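Local coordinates for chintase (PDB 5YUQ), which probably hydrolyses the beta-1,4 glycosidic bonds of chitin, as a fungal chitinase of glycoside hydrolase family 18, at residues F83-V94 and K130-L139. Sequence-based numbering, arbitrary orientation.
Sequences FDNFVSNLVDVV and KLFKALREKL
Leu131 of segment 130-139, on helix 124-139, enters as a knob into the hole formed by Phe83, Phe86, Val87 and Leu90, joining two neighbouring outer helices of the family 18 TIM barrel. The segments run in the same general sense, crossing at -46° with their axes 10.2 Å apart. With CG anti to its backbone N (chi1 174°), Leu131 sends its two methyls different ways: the Leu131 and Val87 side chains slide past each other in opposite directions, bringing Leu131 CD1 to 3.7 Å from Val87 CG2, while CD2 meets Phe86 CE2 at 4.1 Å, the two side chains crossing at about a right angle. Leu90 CD1 covers one face of the Phe86 ring, 3.7 Å above its plane, so that two walls of the hole pack on each other.

Phe83, also anti about chi1 (178°), swings its ring out to the other helix and lays its edge against the backbone there, CZ standing 3.6 Å from Lys130 O, with Leu131 N also near the ring plane. Ala134 CB touches both Phe83 CE1 and Val87 CG2. Behind the hole, Leu131 and Leu135 rest on Leu104 of strand 101-105, joining helix 124-139 to the barrel wall, and Leu77 of helix 73-78 packs on Phe83 and Phe86. Farther along, the Leu139 and Val91 side chains pass each other in opposite directions, Leu139 CD2 lying 3.9 Å from Val91 CG1. On the solvent side the aliphatic part of Lys138 crosses Val87 at nearly a right angle, its CD resting 3.6 Å from Val87 CG1.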
loop_
_atom_site.group_PDB
_atom_site.type_symbol
_atom_site.label_atom_id
_atom_site.label_comp_id
_atom_site.label_asym_id
_atom_site.label_seq_id
_atom_site.Cartn_x
_atom_site.Cartn_y
_atom_site.Cartn_z
ATOM N N PHE A 83 8.080 -23.781 -6.848
ATOM C CA PHE A 83 8.731 -22.936 -5.852
ATOM C C PHE A 83 10.174 -22.675 -6.267
ATOM O O PHE A 83 10.624 -21.524 -6.299
ATOM C CB PHE A 83 8.681 -23.633 -4.480
ATOM C CG PHE A 83 9.358 -22.873 -3.363
ATOM C CD1 PHE A 83 10.741 -22.900 -3.221
ATOM C CD2 PHE A 83 8.608 -22.172 -2.431
ATOM C CE1 PHE A 83 11.371 -22.204 -2.195
ATOM C CE2 PHE A 83 9.233 -21.481 -1.395
ATOM C CZ PHE A 83 10.611 -21.498 -1.281
ATOM N N ASP A 84 10.903 -23.746 -6.569
ATOM C CA ASP A 84 12.310 -23.626 -6.932
ATOM C C ASP A 84 12.475 -22.806 -8.205
ATOM O O ASP A 84 13.393 -22.002 -8.312
ATOM C CB ASP A 84 12.951 -25.009 -7.111
ATOM C CG ASP A 84 13.133 -25.746 -5.804
ATOM O OD1 ASP A 84 13.041 -25.114 -4.730
ATOM O OD2 ASP A 84 13.385 -26.966 -5.852
ATOM N N ASN A 85 11.580 -23.011 -9.162
ATOM C CA ASN A 85 11.665 -22.286 -10.422
ATOM C C ASN A 85 11.379 -20.796 -10.226
ATOM O O ASN A 85 12.059 -19.942 -10.795
ATOM C CB ASN A 85 10.714 -22.894 -11.455
ATOM C CG ASN A 85 10.800 -22.196 -12.798
ATOM O OD1 ASN A 85 11.820 -22.276 -13.486
ATOM N ND2 ASN A 85 9.737 -21.497 -13.172
ATOM N N PHE A 86 10.386 -20.493 -9.399
ATOM C CA PHE A 86 10.040 -19.114 -9.080
ATOM C C PHE A 86 11.212 -18.419 -8.367
ATOM O O PHE A 86 11.587 -17.299 -8.719
ATOM C CB PHE A 86 8.760 -19.101 -8.240
ATOM C CG PHE A 86 8.219 -17.735 -7.955
ATOM C CD1 PHE A 86 8.121 -16.770 -8.958
ATOM C CD2 PHE A 86 7.780 -17.420 -6.682
ATOM C CE1 PHE A 86 7.597 -15.507 -8.680
ATOM C CE2 PHE A 86 7.262 -16.172 -6.393
ATOM C CZ PHE A 86 7.171 -15.206 -7.392
ATOM N N VAL A 87 11.806 -19.094 -7.385
ATOM C CA VAL A 87 12.984 -18.567 -6.700
ATOM C C VAL A 87 14.110 -18.270 -7.688
ATOM O O VAL A 87 14.722 -17.205 -7.638
ATOM C CB VAL A 87 13.491 -19.530 -5.598
ATOM C CG1 VAL A 87 14.869 -19.109 -5.114
ATOM C CG2 VAL A 87 12.529 -19.557 -4.433
ATOM N N SER A 88 14.366 -19.211 -8.589
ATOM C CA SER A 88 15.419 -19.060 -9.582
ATOM C C SER A 88 15.144 -17.840 -10.455
ATOM O O SER A 88 16.047 -17.053 -10.757
ATOM C CB SER A 88 15.512 -20.330 -10.442
ATOM O OG SER A 88 16.569 -20.233 -11.384
ATOM N N ASN A 89 13.889 -17.668 -10.843
ATOM C CA ASN A 89 13.524 -16.539 -11.686
ATOM C C ASN A 89 13.646 -15.209 -10.956
ATOM O O ASN A 89 14.023 -14.200 -11.553
ATOM C CB ASN A 89 12.114 -16.716 -12.243
ATOM C CG ASN A 89 12.044 -17.767 -13.329
ATOM O OD1 ASN A 89 13.071 -18.194 -13.866
ATOM N ND2 ASN A 89 10.829 -18.179 -13.674
ATOM N N LEU A 90 13.340 -15.207 -9.663
ATOM C CA LEU A 90 13.478 -13.999 -8.854
ATOM C C LEU A 90 14.944 -13.618 -8.676
ATOM O O LEU A 90 15.297 -12.443 -8.722
ATOM C CB LEU A 90 12.803 -14.172 -7.493
ATOM C CG LEU A 90 11.275 -14.184 -7.515
ATOM C CD1 LEU A 90 10.738 -14.715 -6.197
ATOM C CD2 LEU A 90 10.734 -12.781 -7.780
ATOM N N VAL A 91 15.798 -14.610 -8.463
ATOM C CA VAL A 91 17.225 -14.347 -8.352
ATOM C C VAL A 91 17.750 -13.806 -9.676
ATOM O O VAL A 91 18.571 -12.885 -9.699
ATOM C CB VAL A 91 17.984 -15.620 -7.931
ATOM C CG1 VAL A 91 19.489 -15.400 -8.013
ATOM C CG2 VAL A 91 17.568 -16.038 -6.523
ATOM N N ASP A 92 17.254 -14.358 -10.780
ATOM C CA ASP A 92 17.696 -13.911 -12.096
ATOM C C ASP A 92 17.320 -12.456 -12.349
ATOM O O ASP A 92 18.118 -11.706 -12.901
ATOM C CB ASP A 92 17.112 -14.783 -13.206
ATOM C CG ASP A 92 17.754 -16.148 -13.280
ATOM O OD1 ASP A 92 18.815 -16.357 -12.651
ATOM O OD2 ASP A 92 17.196 -17.013 -13.989
ATOM N N VAL A 93 16.146 -12.102 -11.902
ATOM C CA VAL A 93 15.692 -10.727 -12.105
ATOM C C VAL A 93 16.542 -9.726 -11.345
ATOM O O VAL A 93 16.839 -8.680 -11.807
ATOM C CB VAL A 93 14.191 -10.541 -11.773
ATOM C CG1 VAL A 93 13.951 -10.443 -10.293
ATOM C CG2 VAL A 93 13.720 -9.259 -12.403
ATOM N N VAL A 94 16.920 -10.097 -10.134
ATOM C CA VAL A 94 17.785 -9.254 -9.324
ATOM C C VAL A 94 19.110 -9.025 -10.034
ATOM O O VAL A 94 19.571 -7.887 -10.143
ATOM C CB VAL A 94 18.028 -9.849 -7.924
ATOM C CG1 VAL A 94 19.113 -9.052 -7.211
ATOM C CG2 VAL A 94 16.733 -9.800 -7.133
ATOM N N LYS A 130 9.088 -19.398 3.694
ATOM C CA LYS A 130 10.021 -20.285 3.008
ATOM C C LYS A 130 10.620 -19.578 1.799
ATOM O O LYS A 130 11.812 -19.694 1.531
ATOM C CB LYS A 130 9.332 -21.573 2.571
ATOM C CG LYS A 130 10.295 -22.732 2.463
ATOM C CD LYS A 130 9.577 -24.043 2.191
ATOM C CE LYS A 130 10.572 -25.205 2.223
ATOM N NZ LYS A 130 10.068 -26.443 1.548
ATOM N N LEU A 131 9.786 -18.839 1.083
ATOM C CA LEU A 131 10.260 -18.066 -0.057
ATOM C C LEU A 131 11.301 -17.033 0.351
ATOM O O LEU A 131 12.342 -16.916 -0.290
ATOM C CB LEU A 131 9.083 -17.391 -0.759
ATOM C CG LEU A 131 9.434 -16.417 -1.886
ATOM C CD1 LEU A 131 10.226 -17.122 -2.968
ATOM C CD2 LEU A 131 8.146 -15.844 -2.444
ATOM N N PHE A 132 11.037 -16.277 1.412
ATOM C CA PHE A 132 12.011 -15.287 1.851
ATOM C C PHE A 132 13.310 -15.935 2.299
ATOM O O PHE A 132 14.393 -15.406 2.051
ATOM C CB PHE A 132 11.440 -14.423 2.970
ATOM C CG PHE A 132 10.675 -13.235 2.478
ATOM C CD1 PHE A 132 11.333 -12.173 1.881
ATOM C CD2 PHE A 132 9.301 -13.179 2.622
ATOM C CE1 PHE A 132 10.628 -11.060 1.429
ATOM C CE2 PHE A 132 8.584 -12.066 2.176
ATOM C CZ PHE A 132 9.260 -11.003 1.580
ATOM N N LYS A 133 13.206 -17.079 2.959
ATOM C CA LYS A 133 14.410 -17.790 3.372
ATOM C C LYS A 133 15.232 -18.242 2.181
ATOM O O LYS A 133 16.457 -18.152 2.199
ATOM C CB LYS A 133 14.061 -19.000 4.230
ATOM C CG LYS A 133 13.494 -18.641 5.579
ATOM C CD LYS A 133 13.272 -19.914 6.379
ATOM C CE LYS A 133 12.718 -19.632 7.751
ATOM N NZ LYS A 133 12.320 -20.918 8.399
ATOM N N ALA A 134 14.557 -18.745 1.158
ATOM C CA ALA A 134 15.247 -19.163 -0.056
ATOM C C ALA A 134 15.921 -17.973 -0.736
ATOM O O ALA A 134 17.055 -18.073 -1.200
ATOM C CB ALA A 134 14.282 -19.835 -1.005
ATOM N N LEU A 135 15.219 -16.843 -0.798
ATOM C CA LEU A 135 15.805 -15.646 -1.395
ATOM C C LEU A 135 16.985 -15.147 -0.580
ATOM O O LEU A 135 18.007 -14.754 -1.139
ATOM C CB LEU A 135 14.764 -14.535 -1.544
ATOM C CG LEU A 135 13.617 -14.854 -2.499
ATOM C CD1 LEU A 135 12.527 -13.824 -2.368
ATOM C CD2 LEU A 135 14.133 -14.893 -3.920
ATOM N N ARG A 136 16.859 -15.172 0.742
ATOM C CA ARG A 136 17.950 -14.722 1.601
ATOM C C ARG A 136 19.183 -15.599 1.410
ATOM O O ARG A 136 20.304 -15.099 1.332
ATOM C CB ARG A 136 17.526 -14.735 3.075
ATOM C CG ARG A 136 18.658 -14.364 4.035
ATOM C CD ARG A 136 19.118 -12.933 3.814
ATOM N NE ARG A 136 18.103 -11.982 4.270
ATOM C CZ ARG A 136 17.997 -10.727 3.850
ATOM N NH1 ARG A 136 18.828 -10.250 2.932
ATOM N NH2 ARG A 136 17.049 -9.952 4.343
ATOM N N GLU A 137 18.970 -16.908 1.321
ATOM C CA GLU A 137 20.087 -17.831 1.150
ATOM C C GLU A 137 20.767 -17.608 -0.198
ATOM O O GLU A 137 21.992 -17.629 -0.291
ATOM C CB GLU A 137 19.620 -19.285 1.293
ATOM C CG GLU A 137 20.758 -20.297 1.414
ATOM C CD GLU A 137 21.362 -20.655 0.072
ATOM O OE1 GLU A 137 20.604 -20.690 -0.917
ATOM O OE2 GLU A 137 22.589 -20.890 0.005
ATOM N N LYS A 138 19.981 -17.385 -1.244
ATOM C CA LYS A 138 20.560 -17.238 -2.579
ATOM C C LYS A 138 21.141 -15.863 -2.877
ATOM O O LYS A 138 22.111 -15.755 -3.624
ATOM C CB LYS A 138 19.560 -17.665 -3.660
ATOM C CG LYS A 138 19.642 -19.156 -3.951
ATOM C CD LYS A 138 18.357 -19.729 -4.483
ATOM C CE LYS A 138 18.402 -21.250 -4.417
ATOM N NZ LYS A 138 19.659 -21.775 -5.006
ATOM N N LEU A 139 20.558 -14.820 -2.289
ATOM C CA LEU A 139 20.977 -13.450 -2.588
ATOM C C LEU A 139 21.906 -12.845 -1.536
ATOM O O LEU A 139 22.626 -11.889 -1.825
ATOM C CB LEU A 139 19.753 -12.549 -2.789
ATOM C CG LEU A 139 18.838 -12.948 -3.946
ATOM C CD1 LEU A 139 17.517 -12.200 -3.870
ATOM C CD2 LEU A 139 19.522 -12.679 -5.282
#